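Local coordinates for protein internalin (Listeria monocytogenes serotype 4b, PDB 4FMZ) that is an internalin with a leucine-rich-repeat domain that probably helps the bacterium adhere to and invade host cells, at residues 154-160 with 176-182; 222-227 with 243-249; 184-190 with 205-211. All blocks are in the same frame, centred on the assembly; numbering follows the deposited sequence. Where two conformers were deposited one is given.

Contact 1 of 3, residues 154-160 with 176-182; sequences MTGLNYL and LTDLYSL. With EDO (1,2-ethanediol), chain C.
Residues 154-160 run parallel to residues 176-182, each a type I turn leading into the start of a strand. Met154, a selenomethionine, opens the turn Met154 to Leu157, closed by Leu157 N to Met154 O (3.1 Å); its CB lies 4.2 Å from Leu176 CD2. A water gives a weak bond to Thr155 O (2.9 Å), a better one to Leu157 O (2.7 Å), and accepts from Asp178 N (2.9 Å), bridging the turns. Leu157 (tp) packs CD2 3.8 Å from Leu176 CD1. Asn158 steadies its own turn, ND2 donating to Gly156 O (2.8 Å), while its carbonyl O takes both Tyr180 N (2.9 Å) and Ser181 N (3.2 Å). Here two successive 22-residue leucine-rich repeats enter the parallel sheet of the solenoid: Tyr159 pairs with Ser181 and Leu160 with Leu182 (CA-CA 5.2 and 5.0 Å), Leu160 N donating to Ser181 O (3.2 Å). On the sheet face bearing Tyr159 and Ser181, Tyr159 (m, chi2 89°) places CD2 3.7 Å from Ser181 CB, and polar side chains suit this accessible, concave surface; Ser181 OG hydrogen-bonds ethanediol O2 (2.7 Å). On the other face Leu160 (tp) enters the repeat core, where branched aliphatic ends interlock: its CD2 is 3.8 Å from Leu182 CD1 and its CB 3.8 Å from Leu179 CD2.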
loop_
_atom_site.group_PDB
_atom_site.type_symbol
_atom_site.label_atom_id
_atom_site.label_comp_id
_atom_site.label_asym_id
_atom_site.label_seq_id
_atom_site.Cartn_x
_atom_site.Cartn_y
_atom_site.Cartn_z
HETATM N N MSE A 154 8.469 -2.807 15.382
HETATM C CA MSE A 154 7.014 -2.932 15.189
HETATM C C MSE A 154 6.668 -4.369 14.813
HETATM O O MSE A 154 6.163 -4.626 13.726
HETATM C CB MSE A 154 6.513 -1.949 14.126
HETATM C CG MSE A 154 6.640 -0.503 14.528
HETATM SE SE MSE A 154 6.143 0.597 13.024
HETATM C CE MSE A 154 6.380 2.322 13.881
ATOM N N THR A 155 6.909 -5.301 15.739
ATOM C CA THR A 155 6.744 -6.743 15.494
ATOM C C THR A 155 5.277 -7.175 15.353
ATOM O O THR A 155 5.039 -8.272 14.856
ATOM C CB THR A 155 7.461 -7.558 16.573
ATOM O OG1 THR A 155 7.044 -7.107 17.863
ATOM C CG2 THR A 155 8.960 -7.453 16.442
ATOM N N GLY A 156 4.328 -6.315 15.738
ATOM C CA GLY A 156 2.899 -6.579 15.577
ATOM C C GLY A 156 2.306 -5.964 14.316
ATOM O O GLY A 156 1.098 -6.077 14.087
ATOM N N LEU A 157 3.132 -5.291 13.491
ATOM C CA LEU A 157 2.672 -4.621 12.264
ATOM C C LEU A 157 2.121 -5.613 11.245
ATOM O O LEU A 157 2.819 -6.556 10.857
ATOM C CB LEU A 157 3.789 -3.771 11.629
ATOM C CG LEU A 157 3.340 -2.739 10.563
ATOM C CD1 LEU A 157 2.612 -1.559 11.196
ATOM C CD2 LEU A 157 4.516 -2.210 9.809
ATOM N N ASN A 158 0.862 -5.381 10.820
ATOM C CA ASN A 158 0.148 -6.228 9.855
ATOM C C ASN A 158 0.038 -5.587 8.476
ATOM O O ASN A 158 -0.112 -6.307 7.485
ATOM C CB ASN A 158 -1.262 -6.546 10.363
ATOM C CG ASN A 158 -1.338 -7.662 11.377
ATOM O OD1 ASN A 158 -2.158 -8.580 11.258
ATOM N ND2 ASN A 158 -0.528 -7.587 12.427
ATOM N N TYR A 159 0.060 -4.242 8.404
ATOM C CA TYR A 159 -0.079 -3.514 7.137
ATOM C C TYR A 159 0.969 -2.421 7.030
ATOM O O TYR A 159 1.119 -1.631 7.958
ATOM C CB TYR A 159 -1.492 -2.920 7.005
ATOM C CG TYR A 159 -2.581 -3.968 7.028
ATOM C CD1 TYR A 159 -3.147 -4.388 8.226
ATOM C CD2 TYR A 159 -3.056 -4.533 5.847
ATOM C CE1 TYR A 159 -4.121 -5.383 8.256
ATOM C CE2 TYR A 159 -4.052 -5.507 5.861
ATOM C CZ TYR A 159 -4.583 -5.925 7.067
ATOM O OH TYR A 159 -5.556 -6.887 7.074
ATOM N N LEU A 160 1.717 -2.398 5.910
ATOM C CA LEU A 160 2.748 -1.389 5.678
ATOM C C LEU A 160 2.791 -0.919 4.226
ATOM O O LEU A 160 2.878 -1.744 3.317
ATOM C CB LEU A 160 4.136 -1.909 6.075
ATOM C CG LEU A 160 5.336 -0.951 5.875
ATOM C CD1 LEU A 160 5.181 0.352 6.708
ATOM C CD2 LEU A 160 6.650 -1.657 6.181
ATOM N N LEU A 176 9.493 -7.443 10.674
ATOM C CA LEU A 176 8.043 -7.304 10.772
ATOM C C LEU A 176 7.355 -8.553 10.224
ATOM O O LEU A 176 6.594 -8.479 9.262
ATOM C CB LEU A 176 7.616 -6.006 10.027
ATOM C CG LEU A 176 8.566 -4.788 10.218
ATOM C CD1 LEU A 176 8.069 -3.561 9.481
ATOM C CD2 LEU A 176 8.801 -4.463 11.712
ATOM N N THR A 177 7.554 -9.693 10.911
ATOM C CA THR A 177 7.092 -11.011 10.448
ATOM C C THR A 177 5.589 -11.236 10.581
ATOM O O THR A 177 5.113 -12.233 10.029
ATOM C CB THR A 177 7.880 -12.141 11.116
ATOM O OG1 THR A 177 7.620 -12.143 12.521
ATOM C CG2 THR A 177 9.366 -12.040 10.835
ATOM N N ASP A 178 4.836 -10.318 11.231
ATOM C CA ASP A 178 3.374 -10.425 11.283
ATOM C C ASP A 178 2.735 -9.763 10.054
ATOM O O ASP A 178 1.503 -9.786 9.929
ATOM C CB ASP A 178 2.798 -9.811 12.562
ATOM C CG ASP A 178 2.770 -10.750 13.751
ATOM O OD1 ASP A 178 2.749 -11.988 13.537
ATOM O OD2 ASP A 178 2.713 -10.252 14.894
ATOM N N LEU A 179 3.555 -9.169 9.154
ATOM C CA LEU A 179 3.038 -8.483 7.968
ATOM C C LEU A 179 2.178 -9.405 7.135
ATOM O O LEU A 179 2.568 -10.533 6.831
ATOM C CB LEU A 179 4.141 -7.863 7.103
ATOM C CG LEU A 179 4.663 -6.483 7.536
ATOM C CD1 LEU A 179 5.843 -6.084 6.663
ATOM C CD2 LEU A 179 3.583 -5.407 7.437
ATOM N N TYR A 180 0.976 -8.926 6.830
ATOM C CA TYR A 180 -0.034 -9.627 6.045
ATOM C C TYR A 180 -0.090 -9.041 4.648
ATOM O O TYR A 180 -0.248 -9.775 3.672
ATOM C CB TYR A 180 -1.408 -9.488 6.724
ATOM C CG TYR A 180 -2.497 -10.284 6.058
ATOM C CD1 TYR A 180 -2.657 -11.643 6.324
ATOM C CD2 TYR A 180 -3.358 -9.689 5.145
ATOM C CE1 TYR A 180 -3.647 -12.390 5.697
ATOM C CE2 TYR A 180 -4.351 -10.427 4.508
ATOM C CZ TYR A 180 -4.495 -11.777 4.791
ATOM O OH TYR A 180 -5.491 -12.511 4.199
ATOM N N SER A 181 0.018 -7.713 4.560
ATOM C CA SER A 181 -0.026 -6.964 3.303
ATOM C C SER A 181 1.075 -5.894 3.317
ATOM O O SER A 181 1.163 -5.107 4.266
ATOM C CB SER A 181 -1.408 -6.354 3.109
ATOM O OG SER A 181 -1.448 -5.557 1.934
ATOM N N LEU A 182 1.912 -5.875 2.278
ATOM C CA LEU A 182 3.049 -4.950 2.184
ATOM C C LEU A 182 3.143 -4.297 0.814
ATOM O O LEU A 182 3.138 -5.005 -0.193
ATOM C CB LEU A 182 4.366 -5.717 2.486
ATOM C CG LEU A 182 5.714 -5.025 2.180
ATOM C CD1 LEU A 182 5.974 -3.828 3.114
ATOM C CD2 LEU A 182 6.873 -6.020 2.289
HETATM C C1 EDO C . -0.130 -2.408 1.767
HETATM O O1 EDO C . -0.803 -2.285 0.520
HETATM C C2 EDO C . -1.126 -2.096 2.893
HETATM O O2 EDO C . -2.137 -3.085 2.858
HETATM O O HOH W 1 5.053 -7.516 12.057
#

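Contact 2 of 3, residues 222-227 with 243-249; sequences RLNSLK and SQLTWLE
Four backbone hydrogen bonds tie residues 222-227 to residues 243-249. Asn224 O accepts from Thr246 N (2.8 Å) and Trp247 N (3.3 Å); Leu226 N then donates to Trp247 O (2.9 Å), and Leu226 O receives Glu249 N (2.9 Å). The register is parallel, pairing Ser225 with Trp247, Leu226 with Leu248 and Lys227 with Glu249 (CA-CA 4.6, 5.0 and 4.5 Å), the axes of the short strands 225-227 and 247-249 approaching to 4.8 Å at 11°. Before them, a water donates to Leu223 O (2.8 Å) and accepts from Gln244 N (2.9 Å). A 22-residue offset between partners marks successive leucine-rich repeats stacked in a solenoid, here contributing two rungs of its parallel sheet. Ser225, Lys227, Trp247 and Glu249 share one face. Trp247 (t, chi2 -73°) gives NE1 to Glu249 OE2 (2.7 Å) in the Glu249 conformer given, consistent with fixing the indole where its face meets Lys227, whose mttp chain sets NZ 4.4 Å from the centroid of the Trp247 five-membered ring: a cation-pi contact. In the loops before the strands the guanidinium of Arg222 covers Gln244, CZ to CG 3.5 Å. On the other face Leu226 CD2 meets Leu248 CD1 at 3.8 Å; in the loops Leu223 CD2 approaches Leu245 CD1 at 4.1 Å, and all four buried leucines are tp.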
loop_
_atom_site.group_PDB
_atom_site.type_symbol
_atom_site.label_atom_id
_atom_site.label_comp_id
_atom_site.label_asym_id
_atom_site.label_seq_id
_atom_site.Cartn_x
_atom_site.Cartn_y
_atom_site.Cartn_z
ATOM N N ARG A 222 2.049 -18.534 1.861
ATOM C CA ARG A 222 0.609 -18.298 1.794
ATOM C C ARG A 222 0.258 -17.132 0.866
ATOM O O ARG A 222 -0.902 -16.711 0.863
ATOM C CB ARG A 222 0.010 -18.074 3.194
ATOM C CG ARG A 222 0.091 -19.288 4.136
ATOM C CD ARG A 222 -0.450 -20.584 3.546
ATOM N NE ARG A 222 -1.914 -20.606 3.469
ATOM C CZ ARG A 222 -2.620 -21.601 2.936
ATOM N NH1 ARG A 222 -2.006 -22.650 2.401
ATOM N NH2 ARG A 222 -3.945 -21.542 2.911
ATOM N N LEU A 223 1.240 -16.622 0.068
ATOM C CA LEU A 223 1.025 -15.495 -0.851
ATOM C C LEU A 223 -0.162 -15.734 -1.770
ATOM O O LEU A 223 -0.255 -16.780 -2.418
ATOM C CB LEU A 223 2.282 -15.193 -1.686
ATOM C CG LEU A 223 2.440 -13.737 -2.179
ATOM C CD1 LEU A 223 2.586 -12.744 -0.992
ATOM C CD2 LEU A 223 3.643 -13.621 -3.072
ATOM N N ASN A 224 -1.087 -14.760 -1.788
ATOM C CA ASN A 224 -2.312 -14.790 -2.573
ATOM C C ASN A 224 -2.185 -13.879 -3.790
ATOM O O ASN A 224 -2.610 -14.267 -4.882
ATOM C CB ASN A 224 -3.511 -14.371 -1.699
ATOM C CG ASN A 224 -4.807 -14.285 -2.451
ATOM O OD1 ASN A 224 -5.018 -13.368 -3.243
ATOM N ND2 ASN A 224 -5.702 -15.229 -2.223
ATOM N N SER A 225 -1.631 -12.670 -3.606
ATOM C CA SER A 225 -1.466 -11.708 -4.694
ATOM C C SER A 225 -0.057 -11.131 -4.715
ATOM O O SER A 225 0.481 -10.756 -3.672
ATOM C CB SER A 225 -2.492 -10.581 -4.582
ATOM O OG SER A 225 -3.816 -11.088 -4.611
ATOM N N LEU A 226 0.537 -11.075 -5.901
ATOM C CA LEU A 226 1.873 -10.545 -6.128
ATOM C C LEU A 226 1.836 -9.632 -7.340
ATOM O O LEU A 226 1.430 -10.061 -8.415
ATOM C CB LEU A 226 2.919 -11.686 -6.309
ATOM C CG LEU A 226 4.366 -11.268 -6.665
ATOM C CD1 LEU A 226 5.045 -10.544 -5.510
ATOM C CD2 LEU A 226 5.203 -12.475 -7.010
ATOM N N LYS A 227 2.220 -8.368 -7.144
ATOM C CA LYS A 227 2.296 -7.334 -8.178
ATOM C C LYS A 227 3.722 -6.809 -8.154
ATOM O O LYS A 227 4.129 -6.170 -7.190
ATOM C CB LYS A 227 1.259 -6.210 -7.938
ATOM C CG LYS A 227 -0.198 -6.681 -7.860
ATOM C CD LYS A 227 -1.150 -5.493 -7.682
ATOM C CE LYS A 227 -2.593 -5.922 -7.612
ATOM N NZ LYS A 227 -2.946 -6.566 -6.314
ATOM N N SER A 243 1.109 -22.299 -3.775
ATOM C CA SER A 243 -0.187 -22.942 -4.040
ATOM C C SER A 243 -1.388 -21.991 -3.973
ATOM O O SER A 243 -2.388 -22.208 -4.661
ATOM C CB SER A 243 -0.412 -24.095 -3.061
ATOM O OG SER A 243 -0.683 -23.648 -1.740
ATOM N N GLN A 244 -1.300 -20.960 -3.144
ATOM C CA GLN A 244 -2.419 -20.038 -2.940
ATOM C C GLN A 244 -2.380 -18.818 -3.860
ATOM O O GLN A 244 -3.271 -17.982 -3.756
ATOM C CB GLN A 244 -2.474 -19.575 -1.462
ATOM C CG GLN A 244 -2.625 -20.690 -0.432
ATOM C CD GLN A 244 -3.731 -21.666 -0.752
ATOM O OE1 GLN A 244 -4.909 -21.312 -0.821
ATOM N NE2 GLN A 244 -3.363 -22.915 -0.987
ATOM N N LEU A 245 -1.400 -18.715 -4.781
ATOM C CA LEU A 245 -1.311 -17.540 -5.657
ATOM C C LEU A 245 -2.530 -17.476 -6.615
ATOM O O LEU A 245 -2.817 -18.446 -7.312
ATOM C CB LEU A 245 0.034 -17.573 -6.415
ATOM C CG LEU A 245 0.610 -16.238 -6.868
ATOM C CD1 LEU A 245 0.956 -15.336 -5.683
ATOM C CD2 LEU A 245 1.855 -16.464 -7.697
ATOM N N THR A 246 -3.284 -16.360 -6.573
ATOM C CA THR A 246 -4.520 -16.145 -7.348
ATOM C C THR A 246 -4.354 -14.992 -8.340
ATOM O O THR A 246 -5.050 -14.949 -9.349
ATOM C CB THR A 246 -5.678 -15.853 -6.339
ATOM O OG1 THR A 246 -5.677 -16.861 -5.328
ATOM C CG2 THR A 246 -7.064 -15.740 -6.953
ATOM N N TRP A 247 -3.523 -14.006 -7.996
ATOM C CA TRP A 247 -3.333 -12.787 -8.788
ATOM C C TRP A 247 -1.843 -12.557 -8.952
ATOM O O TRP A 247 -1.124 -12.380 -7.958
ATOM C CB TRP A 247 -4.019 -11.593 -8.069
ATOM C CG TRP A 247 -4.122 -10.334 -8.869
ATOM C CD1 TRP A 247 -3.109 -9.472 -9.179
ATOM C CD2 TRP A 247 -5.327 -9.741 -9.380
ATOM N NE1 TRP A 247 -3.599 -8.415 -9.918
ATOM C CE2 TRP A 247 -4.960 -8.551 -10.046
ATOM C CE3 TRP A 247 -6.682 -10.121 -9.370
ATOM C CZ2 TRP A 247 -5.905 -7.706 -10.648
ATOM C CZ3 TRP A 247 -7.618 -9.289 -9.984
ATOM C CH2 TRP A 247 -7.222 -8.114 -10.639
ATOM N N LEU A 248 -1.361 -12.618 -10.185
ATOM C CA LEU A 248 0.066 -12.455 -10.424
ATOM C C LEU A 248 0.316 -11.456 -11.555
ATOM O O LEU A 248 -0.060 -11.717 -12.689
ATOM C CB LEU A 248 0.735 -13.833 -10.727
ATOM C CG LEU A 248 2.223 -13.840 -11.155
ATOM C CD1 LEU A 248 3.115 -13.186 -10.092
ATOM C CD2 LEU A 248 2.714 -15.269 -11.392
ATOM N N GLU A 249 0.962 -10.325 -11.221
ATOM C CA GLU A 249 1.332 -9.267 -12.172
ATOM C C GLU A 249 2.830 -9.146 -12.176
ATOM O O GLU A 249 3.415 -8.792 -11.148
ATOM C CB GLU A 249 0.695 -7.909 -11.812
ATOM C CG GLU A 249 -0.816 -7.844 -11.907
ATOM C CD GLU A 249 -1.438 -6.531 -11.466
ATOM O OE1 GLU A 249 -0.699 -5.594 -11.080
ATOM O OE2 GLU A 249 -2.686 -6.444 -11.508
HETATM O O HOH W 2 0.820 -19.327 -2.061
#

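Contact 3 of 3, residues 184-190 with 205-211; sequences LNYNQIE and TAYVNQI. With EDO (1,2-ethanediol), chain E.
Residues 205-211 and 184-190 are neighbouring leucine-rich-repeat loops joined by an asparagine ladder. Thr205 O accepts Leu184 N (2.8 Å), and Thr205 OG1 donates to Asn185 OD1 (2.7 Å). Ala206, apolar and buried, brings CB 4.2 Å from Leu184 CB. Tyr207 N also reaches Asn185 OD1 (3.1 Å), its O receives Tyr186 N (2.8 Å), and its ring face covers Asn185 CB, 4.0 Å from the centroid. Val208 (phi 63°) sets CG1 3.9 Å from the ring centroid of Tyr186 (phi 50°), a CH-pi contact. Asn209 (m) suits its buried rung because an amide both donates and accepts: ND2 serves Leu184 O and Ala206 O (each 2.9 Å), OD1 takes Asn187 N (3.0 Å) and Ile189 N (3.3 Å). The ladder runs on to Asn231, bonded to Ala206 O and Ile211 N; on the other side Asn187 bonds through OD1 to Ser165 OG and ND2 to Val162 O. Gln210 N donates to Ile189 O (2.8 Å), and Ile211 CG1 lies 4.2 Å from Ile189 CG2.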
loop_
_atom_site.group_PDB
_atom_site.type_symbol
_atom_site.label_atom_id
_atom_site.label_comp_id
_atom_site.label_asym_id
_atom_site.label_seq_id
_atom_site.Cartn_x
_atom_site.Cartn_y
_atom_site.Cartn_z
ATOM N N LEU A 184 5.641 -1.788 -1.485
ATOM C CA LEU A 184 6.955 -1.182 -1.683
ATOM C C LEU A 184 7.076 -0.654 -3.114
ATOM O O LEU A 184 8.169 -0.637 -3.690
ATOM C CB LEU A 184 8.071 -2.185 -1.359
ATOM C CG LEU A 184 8.221 -2.564 0.139
ATOM C CD1 LEU A 184 9.339 -3.553 0.325
ATOM C CD2 LEU A 184 8.466 -1.328 1.030
ATOM N N ASN A 185 5.951 -0.185 -3.665
ATOM C CA ASN A 185 5.887 0.316 -5.045
ATOM C C ASN A 185 6.742 1.555 -5.255
ATOM O O ASN A 185 6.807 2.419 -4.383
ATOM C CB ASN A 185 4.441 0.659 -5.432
ATOM C CG ASN A 185 3.505 -0.514 -5.513
ATOM O OD1 ASN A 185 3.906 -1.666 -5.710
ATOM N ND2 ASN A 185 2.221 -0.236 -5.390
ATOM N N TYR A 186 7.364 1.645 -6.435
ATOM C CA TYR A 186 8.113 2.795 -6.939
ATOM C C TYR A 186 9.163 3.347 -5.944
ATOM O O TYR A 186 9.170 4.541 -5.634
ATOM C CB TYR A 186 7.122 3.914 -7.366
ATOM C CG TYR A 186 7.609 4.849 -8.460
ATOM C CD1 TYR A 186 8.968 5.064 -8.672
ATOM C CD2 TYR A 186 6.709 5.585 -9.226
ATOM C CE1 TYR A 186 9.420 5.952 -9.643
ATOM C CE2 TYR A 186 7.150 6.467 -10.212
ATOM C CZ TYR A 186 8.508 6.647 -10.415
ATOM O OH TYR A 186 8.971 7.489 -11.400
ATOM N N ASN A 187 10.090 2.500 -5.516
ATOM C CA ASN A 187 11.172 2.960 -4.653
ATOM C C ASN A 187 12.484 2.812 -5.442
ATOM O O ASN A 187 12.451 2.975 -6.663
ATOM C CB ASN A 187 11.143 2.202 -3.323
ATOM C CG ASN A 187 9.942 2.582 -2.481
ATOM O OD1 ASN A 187 9.658 3.761 -2.263
ATOM N ND2 ASN A 187 9.195 1.600 -1.996
ATOM N N GLN A 188 13.617 2.512 -4.780
ATOM C CA GLN A 188 14.918 2.300 -5.438
ATOM C C GLN A 188 15.482 0.938 -4.975
ATOM O O GLN A 188 16.686 0.796 -4.749
ATOM C CB GLN A 188 15.887 3.467 -5.100
ATOM C CG GLN A 188 15.388 4.878 -5.462
ATOM C CD GLN A 188 15.178 5.089 -6.947
ATOM O OE1 GLN A 188 16.013 4.723 -7.784
ATOM N NE2 GLN A 188 14.058 5.706 -7.311
ATOM N N ILE A 189 14.593 -0.067 -4.833
ATOM C CA ILE A 189 14.942 -1.373 -4.287
ATOM C C ILE A 189 15.558 -2.289 -5.356
ATOM O O ILE A 189 14.939 -2.602 -6.372
ATOM C CB ILE A 189 13.724 -2.041 -3.578
ATOM C CG1 ILE A 189 13.146 -1.134 -2.467
ATOM C CG2 ILE A 189 14.106 -3.397 -2.981
ATOM C CD1 ILE A 189 11.690 -1.408 -2.138
ATOM N N GLU A 190 16.779 -2.747 -5.075
ATOM C CA GLU A 190 17.531 -3.683 -5.918
ATOM C C GLU A 190 17.454 -5.104 -5.364
ATOM O O GLU A 190 17.397 -6.065 -6.131
ATOM C CB GLU A 190 19.018 -3.272 -5.984
ATOM C CG GLU A 190 19.320 -1.989 -6.735
ATOM C CD GLU A 190 20.759 -1.520 -6.608
ATOM O OE1 GLU A 190 21.677 -2.368 -6.699
ATOM O OE2 GLU A 190 20.974 -0.299 -6.433
ATOM N N THR A 205 3.143 -6.078 -3.078
ATOM C CA THR A 205 3.236 -5.252 -4.276
ATOM C C THR A 205 4.565 -4.478 -4.178
ATOM O O THR A 205 4.927 -3.975 -3.110
ATOM C CB THR A 205 1.965 -4.419 -4.518
ATOM O OG1 THR A 205 2.100 -3.692 -5.743
ATOM C CG2 THR A 205 1.609 -3.485 -3.379
ATOM N N ALA A 206 5.337 -4.493 -5.275
ATOM C CA ALA A 206 6.643 -3.838 -5.328
ATOM C C ALA A 206 6.977 -3.508 -6.774
ATOM O O ALA A 206 8.133 -3.629 -7.194
ATOM C CB ALA A 206 7.720 -4.739 -4.706
ATOM N N TYR A 207 5.965 -3.052 -7.538
ATOM C CA TYR A 207 6.212 -2.697 -8.927
ATOM C C TYR A 207 7.078 -1.436 -9.008
ATOM O O TYR A 207 7.096 -0.640 -8.064
ATOM C CB TYR A 207 4.914 -2.560 -9.759
ATOM C CG TYR A 207 3.886 -1.561 -9.271
ATOM C CD1 TYR A 207 4.119 -0.190 -9.360
ATOM C CD2 TYR A 207 2.617 -1.976 -8.881
ATOM C CE1 TYR A 207 3.159 0.738 -8.957
ATOM C CE2 TYR A 207 1.625 -1.053 -8.533
ATOM C CZ TYR A 207 1.909 0.302 -8.550
ATOM O OH TYR A 207 0.958 1.211 -8.159
ATOM N N VAL A 208 7.818 -1.283 -10.133
ATOM C CA VAL A 208 8.665 -0.124 -10.446
ATOM C C VAL A 208 9.800 0.003 -9.402
ATOM O O VAL A 208 9.877 0.944 -8.619
ATOM C CB VAL A 208 7.857 1.199 -10.664
ATOM C CG1 VAL A 208 8.750 2.334 -11.154
ATOM C CG2 VAL A 208 6.734 0.983 -11.671
ATOM N N ASN A 209 10.686 -0.985 -9.409
ATOM C CA ASN A 209 11.887 -0.999 -8.592
ATOM C C ASN A 209 13.012 -1.490 -9.509
ATOM O O ASN A 209 12.884 -1.371 -10.737
ATOM C CB ASN A 209 11.695 -1.848 -7.310
ATOM C CG ASN A 209 10.929 -1.118 -6.241
ATOM O OD1 ASN A 209 11.436 -0.178 -5.633
ATOM N ND2 ASN A 209 9.686 -1.507 -6.005
ATOM N N GLN A 210 14.098 -2.016 -8.942
ATOM C CA GLN A 210 15.244 -2.529 -9.697
ATOM C C GLN A 210 15.548 -3.965 -9.230
ATOM O O GLN A 210 16.710 -4.372 -9.171
ATOM C CB GLN A 210 16.467 -1.598 -9.485
ATOM C CG GLN A 210 16.315 -0.189 -10.070
ATOM C CD GLN A 210 17.258 0.802 -9.421
ATOM O OE1 GLN A 210 18.488 0.687 -9.501
ATOM N NE2 GLN A 210 16.702 1.807 -8.759
ATOM N N ILE A 211 14.490 -4.726 -8.886
ATOM C CA ILE A 211 14.589 -6.085 -8.353
ATOM C C ILE A 211 14.979 -7.085 -9.463
ATOM O O ILE A 211 14.301 -7.191 -10.492
ATOM C CB ILE A 211 13.270 -6.486 -7.620
ATOM C CG1 ILE A 211 12.987 -5.523 -6.413
ATOM C CG2 ILE A 211 13.330 -7.942 -7.118
ATOM C CD1 ILE A 211 11.506 -5.459 -5.960
HETATM C C1 EDO E . 13.367 3.532 -10.887
HETATM O O1 EDO E . 13.603 4.660 -10.055
HETATM C C2 EDO E . 12.835 2.367 -10.025
HETATM O O2 EDO E . 13.794 2.049 -9.028
HETATM O O HOH W 3 -0.302 -2.147 -6.213
#

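How the contacts relate
From the N terminus the contacts come in series, none nested or crossed. Contact 1 closes a 15-residue loop between residues 160 and 176; contact 3 follows almost at once, bringing residues 205-211 back beside 184-190; contact 2 then closes the next 15-residue excursion, before residue 243. Their centres lie about 17 to 18 Å apart. Contacts 1 and 2 join strand pairs of the same parallel sheet without touching, whereas contact 3 joins the loops that leave the strands and touches both: Leu182 O and Thr205 N, and Lys227 O and Ala206 N, are probable hydrogen bonds at 3.1 and 2.8 Å. Together they link five consecutive repeats of the solenoid.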